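Local coordinates for Cas13d (uncultured Ruminococcus sp, PDB 6IV9), which binds a CRISPR RNA and, in keeping with its two HEPN domains, matures that RNA and cleaves target RNA under its guidance, at residues Val55-Met60 and Phe432-Asp437; Met70-Phe75 and Ile105-Val110; Lys61-Ser66 and Ile129-Pro134. The protein carries 2 engineered substitutions. All coordinates share one frame; numbering follows the deposited sequence.

Contact 1: Val55-Met60 and Phe432-Asp437. With nucleotides of chain B.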
loop_
_atom_site.group_PDB
_atom_site.type_symbol
_atom_site.label_atom_id
_atom_site.label_comp_id
_atom_site.label_asym_id
_atom_site.label_seq_id
_atom_site.Cartn_x
_atom_site.Cartn_y
_atom_site.Cartn_z
ATOM N N VAL A 55 13.497 -12.211 23.421
ATOM C CA VAL A 55 13.006 -11.154 24.341
ATOM C C VAL A 55 11.556 -10.809 23.983
ATOM O O VAL A 55 10.757 -10.723 24.868
ATOM C CB VAL A 55 13.934 -9.927 24.328
ATOM C CG1 VAL A 55 13.407 -8.822 25.208
ATOM C CG2 VAL A 55 15.348 -10.289 24.730
ATOM N N LYS A 56 11.266 -10.606 22.705
ATOM C CA LYS A 56 9.881 -10.313 22.268
ATOM C C LYS A 56 8.993 -11.537 22.505
ATOM O O LYS A 56 7.910 -11.376 22.982
ATOM C CB LYS A 56 9.861 -9.950 20.785
ATOM C CG LYS A 56 10.660 -8.717 20.414
ATOM C CD LYS A 56 10.042 -7.439 20.871
ATOM C CE LYS A 56 10.882 -6.234 20.515
ATOM N NZ LYS A 56 10.251 -4.974 20.924
ATOM N N ALA A 57 9.499 -12.721 22.183
ATOM C CA ALA A 57 8.714 -13.970 22.331
ATOM C C ALA A 57 8.305 -14.174 23.796
ATOM O O ALA A 57 7.167 -14.454 24.027
ATOM C CB ALA A 57 9.500 -15.132 21.797
ATOM N N ALA A 58 9.223 -13.928 24.727
ATOM C CA ALA A 58 9.024 -14.089 26.187
ATOM C C ALA A 58 7.984 -13.100 26.725
ATOM O O ALA A 58 7.470 -13.340 27.793
ATOM C CB ALA A 58 10.333 -13.989 26.917
ATOM N N GLY A 59 7.726 -12.009 26.006
ATOM C CA GLY A 59 6.704 -11.035 26.426
ATOM C C GLY A 59 7.185 -9.617 26.707
ATOM O O GLY A 59 6.332 -8.813 26.980
ATOM N N MET A 60 8.475 -9.307 26.578
ATOM C CA MET A 60 8.931 -7.921 26.841
ATOM C C MET A 60 8.732 -7.083 25.577
ATOM O O MET A 60 9.396 -7.343 24.611
ATOM C CB MET A 60 10.402 -7.857 27.240
ATOM C CG MET A 60 10.834 -6.460 27.591
ATOM S SD MET A 60 12.466 -6.399 28.314
ATOM C CE MET A 60 12.142 -7.061 29.941
ATOM N N PHE A 432 4.752 -16.939 21.562
ATOM C CA PHE A 432 5.842 -17.795 22.093
ATOM C C PHE A 432 6.627 -18.477 20.973
ATOM O O PHE A 432 7.755 -18.823 21.187
ATOM C CB PHE A 432 5.290 -18.824 23.071
ATOM C CG PHE A 432 4.923 -18.248 24.410
ATOM C CD1 PHE A 432 5.139 -16.913 24.686
ATOM C CD2 PHE A 432 4.374 -19.046 25.393
ATOM C CE1 PHE A 432 4.810 -16.388 25.918
ATOM C CE2 PHE A 432 4.053 -18.515 26.628
ATOM C CZ PHE A 432 4.263 -17.190 26.883
ATOM N N SER A 433 6.008 -18.671 19.817
ATOM C CA SER A 433 6.679 -19.413 18.725
ATOM C C SER A 433 7.961 -18.700 18.285
ATOM O O SER A 433 7.973 -17.495 18.239
ATOM C CB SER A 433 5.747 -19.686 17.590
ATOM O OG SER A 433 5.406 -18.505 16.919
ATOM N N MET A 434 9.007 -19.462 17.997
ATOM C CA MET A 434 10.303 -18.845 17.639
ATOM C C MET A 434 10.611 -18.989 16.150
ATOM O O MET A 434 11.552 -18.389 15.713
ATOM C CB MET A 434 11.430 -19.477 18.452
ATOM C CG MET A 434 11.317 -19.183 19.908
ATOM S SD MET A 434 11.645 -17.459 20.191
ATOM C CE MET A 434 13.379 -17.377 19.773
ATOM N N THR A 435 9.848 -19.795 15.429
ATOM C CA THR A 435 10.122 -19.995 13.989
ATOM C C THR A 435 8.817 -20.096 13.208
ATOM O O THR A 435 7.801 -20.365 13.805
ATOM C CB THR A 435 10.942 -21.262 13.742
ATOM O OG1 THR A 435 10.068 -22.349 13.991
ATOM C CG2 THR A 435 12.154 -21.377 14.635
ATOM N N ASP A 436 8.919 -19.910 11.896
ATOM C CA ASP A 436 7.770 -19.979 10.967
ATOM C C ASP A 436 7.199 -21.391 11.024
ATOM O O ASP A 436 6.004 -21.517 11.049
ATOM C CB ASP A 436 8.190 -19.596 9.549
ATOM C CG ASP A 436 8.360 -18.100 9.329
ATOM O OD1 ASP A 436 8.166 -17.334 10.279
ATOM O OD2 ASP A 436 8.669 -17.709 8.194
ATOM N N ASP A 437 8.054 -22.402 11.069
ATOM C CA ASP A 437 7.581 -23.809 11.107
ATOM C C ASP A 437 6.772 -24.050 12.380
ATOM O O ASP A 437 5.746 -24.711 12.302
ATOM C CB ASP A 437 8.736 -24.797 10.959
ATOM C CG ASP A 437 9.211 -24.947 9.526
ATOM O OD1 ASP A 437 9.024 -23.998 8.743
ATOM O OD2 ASP A 437 9.773 -26.007 9.206
ATOM P P A B 29 9.573 -2.395 12.519
ATOM O OP1 A B 29 8.202 -2.122 12.271
ATOM O OP2 A B 29 10.475 -1.410 13.165
ATOM O "O5'" A B 29 9.551 -3.750 13.359
ATOM C "C5'" A B 29 10.777 -4.422 13.663
ATOM C "C4'" A B 29 10.652 -5.035 15.035
ATOM O "O4'" A B 29 10.431 -3.957 15.980
ATOM C "C3'" A B 29 9.440 -5.932 15.231
ATOM O "O3'" A B 29 9.634 -7.219 14.633
ATOM C "C2'" A B 29 9.336 -5.922 16.755
ATOM O "O2'" A B 29 10.318 -6.768 17.347
ATOM C "C1'" A B 29 9.650 -4.443 17.052
ATOM N N9 A B 29 8.462 -3.648 17.107
ATOM C C8 A B 29 7.872 -2.897 16.118
ATOM N N7 A B 29 6.698 -2.436 16.450
ATOM C C5 A B 29 6.486 -2.934 17.725
ATOM C C6 A B 29 5.402 -2.846 18.603
ATOM N N6 A B 29 4.296 -2.151 18.347
ATOM N N1 A B 29 5.505 -3.479 19.798
ATOM C C2 A B 29 6.622 -4.156 20.063
ATOM N N3 A B 29 7.696 -4.331 19.306
ATOM C C4 A B 29 7.545 -3.716 18.121
ATOM P P G B 22 14.724 -6.859 21.603
ATOM O OP1 G B 22 13.969 -6.531 22.810
ATOM O OP2 G B 22 14.226 -7.823 20.578
ATOM O "O5'" G B 22 15.181 -5.575 20.758
ATOM C "C5'" G B 22 15.528 -4.385 21.486
ATOM C "C4'" G B 22 15.933 -3.254 20.582
ATOM O "O4'" G B 22 17.128 -3.611 19.847
ATOM C "C3'" G B 22 14.930 -2.928 19.490
ATOM O "O3'" G B 22 14.009 -1.984 20.051
ATOM C "C2'" G B 22 15.788 -2.216 18.462
ATOM O "O2'" G B 22 15.971 -0.854 18.807
ATOM C "C1'" G B 22 17.134 -2.953 18.606
ATOM N N9 G B 22 17.475 -3.938 17.580
ATOM C C8 G B 22 17.141 -5.269 17.550
ATOM N N7 G B 22 17.601 -5.885 16.498
ATOM C C5 G B 22 18.315 -4.914 15.815
ATOM C C6 G B 22 18.993 -4.984 14.577
ATOM O O6 G B 22 19.239 -5.985 13.895
ATOM N N1 G B 22 19.483 -3.740 14.187
ATOM C C2 G B 22 19.353 -2.580 14.914
ATOM N N2 G B 22 19.900 -1.485 14.391
ATOM N N3 G B 22 18.663 -2.489 16.039
ATOM C C4 G B 22 18.193 -3.694 16.438
ATOM P P U B 23 12.469 -2.139 19.951
ATOM O OP1 U B 23 11.937 -1.594 21.212
ATOM O OP2 U B 23 12.051 -3.432 19.449
ATOM O "O5'" U B 23 12.096 -1.042 18.846
ATOM C "C5'" U B 23 12.087 -1.329 17.428
ATOM C "C4'" U B 23 11.158 -0.327 16.742
ATOM O "O4'" U B 23 9.809 -0.649 17.165
ATOM C "C3'" U B 23 11.378 1.129 17.183
ATOM O "O3'" U B 23 11.233 1.998 16.080
ATOM C "C2'" U B 23 10.273 1.376 18.178
ATOM O "O2'" U B 23 9.945 2.752 18.374
ATOM C "C1'" U B 23 9.140 0.516 17.608
ATOM N N1 U B 23 8.191 0.143 18.666
ATOM C C2 U B 23 6.904 0.649 18.610
ATOM O O2 U B 23 6.519 1.358 17.719
ATOM N N3 U B 23 6.105 0.319 19.677
ATOM C C4 U B 23 6.443 -0.418 20.763
ATOM O O4 U B 23 5.611 -0.600 21.650
ATOM C C5 U B 23 7.780 -0.931 20.743
ATOM C C6 U B 23 8.581 -0.647 19.715
#

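Contact 2: Met70-Phe75 and Ile105-Val110. With nucleotides of chain B.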
loop_
_atom_site.group_PDB
_atom_site.type_symbol
_atom_site.label_atom_id
_atom_site.label_comp_id
_atom_site.label_asym_id
_atom_site.label_seq_id
_atom_site.Cartn_x
_atom_site.Cartn_y
_atom_site.Cartn_z
ATOM N N MET A 70 13.778 3.653 33.919
ATOM C CA MET A 70 13.436 2.795 32.764
ATOM C C MET A 70 12.059 2.227 33.066
ATOM O O MET A 70 11.787 1.957 34.229
ATOM C CB MET A 70 14.396 1.621 32.585
ATOM C CG MET A 70 15.736 2.007 32.081
ATOM S SD MET A 70 16.750 0.583 31.764
ATOM C CE MET A 70 17.093 -0.005 33.414
ATOM N N TYR A 71 11.222 2.121 32.049
ATOM C CA TYR A 71 9.884 1.526 32.215
ATOM C C TYR A 71 9.824 0.327 31.283
ATOM O O TYR A 71 10.003 0.506 30.109
ATOM C CB TYR A 71 8.793 2.549 31.918
ATOM C CG TYR A 71 8.920 3.785 32.759
ATOM C CD1 TYR A 71 9.706 4.840 32.354
ATOM C CD2 TYR A 71 8.289 3.871 33.976
ATOM C CE1 TYR A 71 9.840 5.969 33.133
ATOM C CE2 TYR A 71 8.412 4.991 34.771
ATOM C CZ TYR A 71 9.195 6.040 34.349
ATOM O OH TYR A 71 9.320 7.136 35.136
ATOM N N ILE A 72 9.541 -0.829 31.843
ATOM C CA ILE A 72 9.469 -2.096 31.082
ATOM C C ILE A 72 8.003 -2.413 30.811
ATOM O O ILE A 72 7.226 -2.397 31.733
ATOM C CB ILE A 72 10.152 -3.199 31.899
ATOM C CG1 ILE A 72 11.628 -2.868 32.103
ATOM C CG2 ILE A 72 9.942 -4.549 31.262
ATOM C CD1 ILE A 72 12.420 -3.944 32.753
ATOM N N THR A 73 7.666 -2.687 29.560
ATOM C CA THR A 73 6.271 -3.028 29.230
ATOM C C THR A 73 6.222 -4.435 28.641
ATOM O O THR A 73 7.213 -4.907 28.142
ATOM C CB THR A 73 5.640 -2.048 28.236
ATOM O OG1 THR A 73 6.303 -2.188 26.988
ATOM C CG2 THR A 73 5.664 -0.609 28.694
ATOM N N SER A 74 5.072 -5.066 28.765
ATOM C CA SER A 74 4.828 -6.408 28.197
ATOM C C SER A 74 3.675 -6.301 27.201
ATOM O O SER A 74 3.025 -5.285 27.141
ATOM C CB SER A 74 4.574 -7.453 29.244
ATOM O OG SER A 74 3.332 -7.267 29.871
ATOM N N PHE A 75 3.475 -7.339 26.418
ATOM C CA PHE A 75 2.402 -7.259 25.415
ATOM C C PHE A 75 1.042 -7.547 26.031
ATOM O O PHE A 75 0.842 -8.558 26.654
ATOM C CB PHE A 75 2.632 -8.274 24.301
ATOM C CG PHE A 75 3.867 -8.025 23.489
ATOM C CD1 PHE A 75 3.852 -7.146 22.429
ATOM C CD2 PHE A 75 5.037 -8.694 23.773
ATOM C CE1 PHE A 75 4.988 -6.933 21.676
ATOM C CE2 PHE A 75 6.173 -8.483 23.015
ATOM C CZ PHE A 75 6.143 -7.596 21.973
ATOM N N ILE A 105 5.452 -10.890 32.827
ATOM C CA ILE A 105 6.887 -11.211 32.966
ATOM C C ILE A 105 7.328 -10.959 34.399
ATOM O O ILE A 105 6.746 -10.122 35.050
ATOM C CB ILE A 105 7.711 -10.390 31.972
ATOM C CG1 ILE A 105 7.454 -8.897 32.139
ATOM C CG2 ILE A 105 7.450 -10.857 30.555
ATOM C CD1 ILE A 105 8.304 -8.034 31.263
ATOM N N GLU A 106 8.344 -11.698 34.825
ATOM C CA GLU A 106 8.925 -11.575 36.179
ATOM C C GLU A 106 10.319 -10.992 36.002
ATOM O O GLU A 106 11.074 -11.535 35.236
ATOM C CB GLU A 106 8.987 -12.949 36.834
ATOM C CG GLU A 106 9.725 -12.958 38.143
ATOM C CD GLU A 106 8.950 -13.556 39.298
ATOM O OE1 GLU A 106 8.175 -14.491 39.068
ATOM O OE2 GLU A 106 9.134 -13.090 40.426
ATOM N N LEU A 107 10.597 -9.880 36.660
ATOM C CA LEU A 107 11.926 -9.269 36.529
ATOM C C LEU A 107 12.880 -9.916 37.526
ATOM O O LEU A 107 12.542 -10.032 38.683
ATOM C CB LEU A 107 11.820 -7.765 36.766
ATOM C CG LEU A 107 12.971 -6.925 36.232
ATOM C CD1 LEU A 107 13.148 -7.140 34.753
ATOM C CD2 LEU A 107 12.754 -5.454 36.525
ATOM N N GLY A 108 14.032 -10.322 37.037
ATOM C CA GLY A 108 15.071 -10.898 37.888
ATOM C C GLY A 108 16.089 -9.836 38.231
ATOM O O GLY A 108 15.701 -8.727 38.544
ATOM N N ASP A 109 17.357 -10.173 38.151
ATOM C CA ASP A 109 18.399 -9.196 38.519
ATOM C C ASP A 109 18.530 -8.111 37.453
ATOM O O ASP A 109 18.460 -8.430 36.290
ATOM C CB ASP A 109 19.718 -9.911 38.778
ATOM C CG ASP A 109 20.842 -8.966 39.109
ATOM O OD1 ASP A 109 20.725 -8.251 40.096
ATOM O OD2 ASP A 109 21.808 -8.956 38.360
ATOM N N VAL A 110 18.683 -6.870 37.892
ATOM C CA VAL A 110 18.943 -5.723 36.984
ATOM C C VAL A 110 20.271 -5.125 37.426
ATOM O O VAL A 110 20.412 -4.865 38.585
ATOM C CB VAL A 110 17.841 -4.651 37.038
ATOM C CG1 VAL A 110 18.231 -3.423 36.245
ATOM C CG2 VAL A 110 16.509 -5.177 36.568
ATOM P P C B 30 8.405 -8.136 14.234
ATOM O OP1 C B 30 8.979 -9.227 13.490
ATOM O OP2 C B 30 7.313 -7.313 13.686
ATOM O "O5'" C B 30 7.775 -8.650 15.598
ATOM C "C5'" C B 30 8.452 -9.633 16.392
ATOM C "C4'" C B 30 7.488 -10.227 17.386
ATOM O "O4'" C B 30 7.016 -9.219 18.317
ATOM C "C3'" C B 30 6.204 -10.845 16.879
ATOM O "O3'" C B 30 6.450 -12.097 16.266
ATOM C "C2'" C B 30 5.424 -10.977 18.192
ATOM O "O2'" C B 30 5.821 -12.110 18.956
ATOM C "C1'" C B 30 5.809 -9.671 18.886
ATOM N N1 C B 30 4.798 -8.617 18.755
ATOM C C2 C B 30 3.646 -8.796 19.501
ATOM O O2 C B 30 3.559 -9.804 20.219
ATOM N N3 C B 30 2.660 -7.874 19.425
ATOM C C4 C B 30 2.835 -6.767 18.703
ATOM N N4 C B 30 1.887 -5.846 18.755
ATOM C C5 C B 30 4.032 -6.533 17.960
ATOM C C6 C B 30 5.010 -7.447 18.078
ATOM P P A B 29 9.573 -2.395 12.519
ATOM O OP1 A B 29 8.202 -2.122 12.271
ATOM O OP2 A B 29 10.475 -1.410 13.165
ATOM O "O5'" A B 29 9.551 -3.750 13.359
ATOM C "C5'" A B 29 10.777 -4.422 13.663
ATOM C "C4'" A B 29 10.652 -5.035 15.035
ATOM O "O4'" A B 29 10.431 -3.957 15.980
ATOM C "C3'" A B 29 9.440 -5.932 15.231
ATOM O "O3'" A B 29 9.634 -7.219 14.633
ATOM C "C2'" A B 29 9.336 -5.922 16.755
ATOM O "O2'" A B 29 10.318 -6.768 17.347
ATOM C "C1'" A B 29 9.650 -4.443 17.052
ATOM N N9 A B 29 8.462 -3.648 17.107
ATOM C C8 A B 29 7.872 -2.897 16.118
ATOM N N7 A B 29 6.698 -2.436 16.450
ATOM C C5 A B 29 6.486 -2.934 17.725
ATOM C C6 A B 29 5.402 -2.846 18.603
ATOM N N6 A B 29 4.296 -2.151 18.347
ATOM N N1 A B 29 5.505 -3.479 19.798
ATOM C C2 A B 29 6.622 -4.156 20.063
ATOM N N3 A B 29 7.696 -4.331 19.306
ATOM C C4 A B 29 7.545 -3.716 18.121
#

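Contact 3: Lys61-Ser66 and Ile129-Pro134. With nucleotides of chain B.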
loop_
_atom_site.group_PDB
_atom_site.type_symbol
_atom_site.label_atom_id
_atom_site.label_comp_id
_atom_site.label_asym_id
_atom_site.label_seq_id
_atom_site.Cartn_x
_atom_site.Cartn_y
_atom_site.Cartn_z
ATOM N N LYS A 61 7.749 -6.197 25.613
ATOM C CA LYS A 61 7.400 -5.303 24.484
ATOM C C LYS A 61 8.397 -4.161 24.296
ATOM O O LYS A 61 8.800 -3.936 23.188
ATOM C CB LYS A 61 6.037 -4.682 24.752
ATOM C CG LYS A 61 5.465 -3.817 23.649
ATOM C CD LYS A 61 4.054 -3.429 23.965
ATOM C CE LYS A 61 3.486 -2.405 23.019
ATOM N NZ LYS A 61 3.229 -3.004 21.703
ATOM N N SER A 62 8.718 -3.458 25.372
ATOM C CA SER A 62 9.646 -2.328 25.214
ATOM C C SER A 62 10.295 -1.929 26.541
ATOM O O SER A 62 9.736 -2.199 27.570
ATOM C CB SER A 62 8.868 -1.204 24.610
ATOM O OG SER A 62 9.349 0.038 25.004
ATOM N N ILE A 63 11.485 -1.361 26.459
ATOM C CA ILE A 63 12.110 -0.727 27.646
ATOM C C ILE A 63 12.197 0.763 27.320
ATOM O O ILE A 63 13.005 1.133 26.511
ATOM C CB ILE A 63 13.490 -1.308 27.965
ATOM C CG1 ILE A 63 13.440 -2.824 28.122
ATOM C CG2 ILE A 63 14.046 -0.630 29.197
ATOM C CD1 ILE A 63 14.761 -3.433 28.453
ATOM N N LEU A 64 11.341 1.561 27.927
ATOM C CA LEU A 64 11.343 3.020 27.709
ATOM C C LEU A 64 12.375 3.630 28.645
ATOM O O LEU A 64 12.451 3.200 29.772
ATOM C CB LEU A 64 9.936 3.559 27.946
ATOM C CG LEU A 64 8.892 2.929 27.031
ATOM C CD1 LEU A 64 7.499 3.309 27.445
ATOM C CD2 LEU A 64 9.143 3.300 25.585
ATOM N N VAL A 65 13.143 4.583 28.140
ATOM C CA VAL A 65 14.231 5.167 28.957
ATOM C C VAL A 65 14.019 6.661 29.149
ATOM O O VAL A 65 13.710 7.353 28.205
ATOM C CB VAL A 65 15.630 4.888 28.377
ATOM C CG1 VAL A 65 16.717 5.418 29.280
ATOM C CG2 VAL A 65 15.871 3.425 28.064
ATOM N N SER A 66 14.142 7.073 30.394
ATOM C CA SER A 66 14.170 8.497 30.790
ATOM C C SER A 66 15.547 8.762 31.416
ATOM O O SER A 66 16.366 7.835 31.525
ATOM C CB SER A 66 13.078 8.848 31.726
ATOM O OG SER A 66 13.476 8.533 33.038
ATOM N N ILE A 129 15.768 -15.155 30.643
ATOM C CA ILE A 129 16.177 -14.453 29.399
ATOM C C ILE A 129 17.050 -13.273 29.802
ATOM O O ILE A 129 16.665 -12.567 30.687
ATOM C CB ILE A 129 14.954 -13.953 28.618
ATOM C CG1 ILE A 129 13.962 -15.070 28.313
ATOM C CG2 ILE A 129 15.402 -13.251 27.361
ATOM C CD1 ILE A 129 14.534 -16.111 27.431
ATOM N N ASN A 130 18.190 -13.113 29.160
ATOM C CA ASN A 130 19.082 -11.978 29.468
ATOM C C ASN A 130 19.035 -11.009 28.290
ATOM O O ASN A 130 19.170 -11.450 27.178
ATOM C CB ASN A 130 20.511 -12.429 29.741
ATOM C CG ASN A 130 20.581 -13.418 30.877
ATOM O OD1 ASN A 130 20.342 -13.071 32.018
ATOM N ND2 ASN A 130 20.863 -14.659 30.552
ATOM N N THR A 131 18.831 -9.734 28.583
ATOM C CA THR A 131 18.790 -8.665 27.564
ATOM C C THR A 131 19.710 -7.537 28.029
ATOM O O THR A 131 19.938 -7.430 29.226
ATOM C CB THR A 131 17.347 -8.228 27.304
ATOM O OG1 THR A 131 17.329 -7.487 26.092
ATOM C CG2 THR A 131 16.770 -7.363 28.392
ATOM N N SER A 132 20.264 -6.781 27.093
ATOM C CA SER A 132 21.153 -5.656 27.454
ATOM C C SER A 132 20.372 -4.588 28.202
ATOM O O SER A 132 19.247 -4.350 27.854
ATOM C CB SER A 132 21.739 -5.009 26.250
ATOM O OG SER A 132 22.279 -5.956 25.387
ATOM N N ASN A 133 20.996 -3.999 29.206
ATOM C CA ASN A 133 20.367 -2.827 29.839
ATOM C C ASN A 133 20.556 -1.744 28.772
ATOM O O ASN A 133 21.676 -1.471 28.429
ATOM C CB ASN A 133 21.075 -2.498 31.146
ATOM C CG ASN A 133 20.575 -1.238 31.801
ATOM O OD1 ASN A 133 20.052 -0.370 31.141
ATOM N ND2 ASN A 133 20.753 -1.139 33.099
ATOM N N PRO A 134 19.501 -1.100 28.255
ATOM C CA PRO A 134 19.626 -0.141 27.161
ATOM C C PRO A 134 20.433 1.123 27.479
ATOM O O PRO A 134 20.834 1.776 26.589
ATOM C CB PRO A 134 18.194 0.197 26.754
ATOM C CG PRO A 134 17.365 -0.201 27.921
ATOM C CD PRO A 134 18.139 -1.260 28.672
ATOM P P A B 29 9.573 -2.395 12.519
ATOM O OP1 A B 29 8.202 -2.122 12.271
ATOM O OP2 A B 29 10.475 -1.410 13.165
ATOM O "O5'" A B 29 9.551 -3.750 13.359
ATOM C "C5'" A B 29 10.777 -4.422 13.663
ATOM C "C4'" A B 29 10.652 -5.035 15.035
ATOM O "O4'" A B 29 10.431 -3.957 15.980
ATOM C "C3'" A B 29 9.440 -5.932 15.231
ATOM O "O3'" A B 29 9.634 -7.219 14.633
ATOM C "C2'" A B 29 9.336 -5.922 16.755
ATOM O "O2'" A B 29 10.318 -6.768 17.347
ATOM C "C1'" A B 29 9.650 -4.443 17.052
ATOM N N9 A B 29 8.462 -3.648 17.107
ATOM C C8 A B 29 7.872 -2.897 16.118
ATOM N N7 A B 29 6.698 -2.436 16.450
ATOM C C5 A B 29 6.486 -2.934 17.725
ATOM C C6 A B 29 5.402 -2.846 18.603
ATOM N N6 A B 29 4.296 -2.151 18.347
ATOM N N1 A B 29 5.505 -3.479 19.798
ATOM C C2 A B 29 6.622 -4.156 20.063
ATOM N N3 A B 29 7.696 -4.331 19.306
ATOM C C4 A B 29 7.545 -3.716 18.121
ATOM P P U B 23 12.469 -2.139 19.951
ATOM O OP1 U B 23 11.937 -1.594 21.212
ATOM O OP2 U B 23 12.051 -3.432 19.449
ATOM O "O5'" U B 23 12.096 -1.042 18.846
ATOM C "C5'" U B 23 12.087 -1.329 17.428
ATOM C "C4'" U B 23 11.158 -0.327 16.742
ATOM O "O4'" U B 23 9.809 -0.649 17.165
ATOM C "C3'" U B 23 11.378 1.129 17.183
ATOM O "O3'" U B 23 11.233 1.998 16.080
ATOM C "C2'" U B 23 10.273 1.376 18.178
ATOM O "O2'" U B 23 9.945 2.752 18.374
ATOM C "C1'" U B 23 9.140 0.516 17.608
ATOM N N1 U B 23 8.191 0.143 18.666
ATOM C C2 U B 23 6.904 0.649 18.610
ATOM O O2 U B 23 6.519 1.358 17.719
ATOM N N3 U B 23 6.105 0.319 19.677
ATOM C C4 U B 23 6.443 -0.418 20.763
ATOM O O4 U B 23 5.611 -0.600 21.650
ATOM C C5 U B 23 7.780 -0.931 20.743
ATOM C C6 U B 23 8.581 -0.647 19.715
ATOM P P G B 6 28.165 -1.082 22.716
ATOM O OP1 G B 6 28.811 -0.206 23.687
ATOM O OP2 G B 6 28.944 -1.722 21.704
ATOM O "O5'" G B 6 27.478 -2.304 23.435
ATOM C "C5'" G B 6 26.719 -2.149 24.639
ATOM C "C4'" G B 6 26.254 -3.482 25.153
ATOM O "O4'" G B 6 25.398 -4.120 24.160
ATOM C "C3'" G B 6 27.361 -4.531 25.398
ATOM O "O3'" G B 6 27.928 -4.373 26.685
ATOM C "C2'" G B 6 26.582 -5.831 25.326
ATOM O "O2'" G B 6 25.827 -6.061 26.512
ATOM C "C1'" G B 6 25.652 -5.530 24.150
ATOM N N9 G B 6 26.191 -5.885 22.842
ATOM C C8 G B 6 26.801 -5.066 21.930
ATOM N N7 G B 6 27.134 -5.683 20.834
ATOM C C5 G B 6 26.731 -6.991 21.044
ATOM C C6 G B 6 26.875 -8.134 20.229
ATOM O O6 G B 6 27.314 -8.206 19.091
ATOM N N1 G B 6 26.386 -9.273 20.857
ATOM C C2 G B 6 25.927 -9.323 22.134
ATOM N N2 G B 6 25.536 -10.523 22.572
ATOM N N3 G B 6 25.762 -8.260 22.902
ATOM C C4 G B 6 26.174 -7.136 22.290
#

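Contact 1: Val55-Met60 and Phe432-Asp437
Ala57 carries this small interface, touched by two side chains of the 432-437 segment. Its CB lies 3.5 Å from Met434 SD, and its carbonyl oxygen, Ala57 O, sits near the plane of the Phe432 ring, at the edge, 3.3 Å from CD1. Met434 reaches the methyl through chi1 (-66°) and a bend at chi2 (-69°), which together set the sulfur against it. With 161 Å² buried in all, the tight part ends here: Thr435 caps the next helix, and Asp436 and Asp437 beyond it are on the exposed side. Helix 54-58, by contrast, closes in a Schellman motif. Gly59, at positive phi (119°), follows its last turn, and the two bonds back are Met60 N to Val55 O at 3.2 Å and Gly59 N to Lys56 O at 3.1 Å. Lys56 leaves the helix toward the RNA, bent only at chi2 and then extended, so that NZ gives one hydrogen bond to U23 OP2 of chain B (2.8 Å) and another to A29 N3 of chain B (3.1 Å); Lys61 O accepts a third. A methionine here would remove the charge and all three donors, and would probably leave the U23 phosphate without its cationic mate and A29 less firmly placed. Val55 CG1 rests 3.4 Å from G22 OP1 of chain B.

Contact 2: Met70-Phe75 and Ile105-Val110
Ile72 stands between Ile105 and Leu107 and meets each with a different branch. Its CG2 methyl lies 3.9 Å from Ile105 CD1, while CD1, at the end of the other branch, lies 3.8 Å from Leu107 CD1 and slightly farther from CD2 of the same leucine; both pairs of side chains pass each other aslant. Ile105 gets there with CG1 set between its own backbone N and carbonyl carbon (chi1 56°) and an extended chi2, which carries CD1 across to Ile72 and to within 4.3 Å of Ser74 CB. The polar end of Ser74 is held elsewhere, by Glu84 and Asn104. The two strands belong to different antiparallel sheets packed face to face: their axes are 9.2 Å apart at closest and run at 150°, nearly antiparallel, a spacing bridged by side chains alone. Phe117 and Ile115 of strand 114-119 extend the apolar layer beside Ile105 and Leu107. At the far end of strand 69-75, Phe75 serves the RNA instead. The base of C30 of chain B covers one face of its ring, with C30 O2 3.4 Å above the ring plane, over the centre, and C30 C2 3.2 Å from Phe75 CE1.

Contact 3: Lys61-Ser66 and Ile129-Pro134
Two antiparallel sheets face each other here across an apolar layer, and at one end of it Pro134, in the loop that leaves the edge strand 129-132, packs on Ile63 and Val65 of strand 60-65. The proline CG does most of the touching, 3.6 Å from Ile63 CG2 and 3.9 Å from Val65 CG2. The isoleucine crosses the proline ring at about a right angle: with CG2 anti to the backbone N and CG1 beside that N (chi1 -55°), one branch meets CG while CD1 lies 4.0 Å from Pro134 CD. Val65 passes more obliquely. Toward Thr131, three residues before the proline, the fit thins, as Ile63 CD1 is 4.4 Å from Thr131 CG2. Ile115 of strand 114-119 packs against Ile63, Thr131 and Pro134 alike. At the start of strand 60-65, a classic beta bulge sets Lys61 and Ser62 together opposite Thr73. Lys61 turns to the RNA, its chain extended as far as CE and bent at chi4 (72°), which brings NZ 3.0 Å from A29 N1 of chain B in a hydrogen bond; Asn79 OD1 is a second acceptor. Lys61 CE lies against U23 O4 of chain B at 3.1 Å. Pro134 O accepts a bond from Arg137, which with Glu140 forms a magnesium site; a bound magnesium ion lies about 11 Å from the proline side chain.

Contacts 2 and 3 lie about 8 Å apart, centre to centre, and contact 1 about 16 Å from each. Along the chain they are nested: 70-75/105-110 inside 61-66/129-134, and both inside the long loop closed by 55-60/432-437. Contacts 2 and 3 pair the same two sheets, strands 60-65 and 69-75 being neighbours in one and 105-110 and 129-132 the outer strands of the other. Contact 1 joins this beta unit, through helix 54-58, to the helical part of the protein. On the RNA side, residues of all three contacts gather round A29 of chain B, consistent with a surface that holds the crRNA.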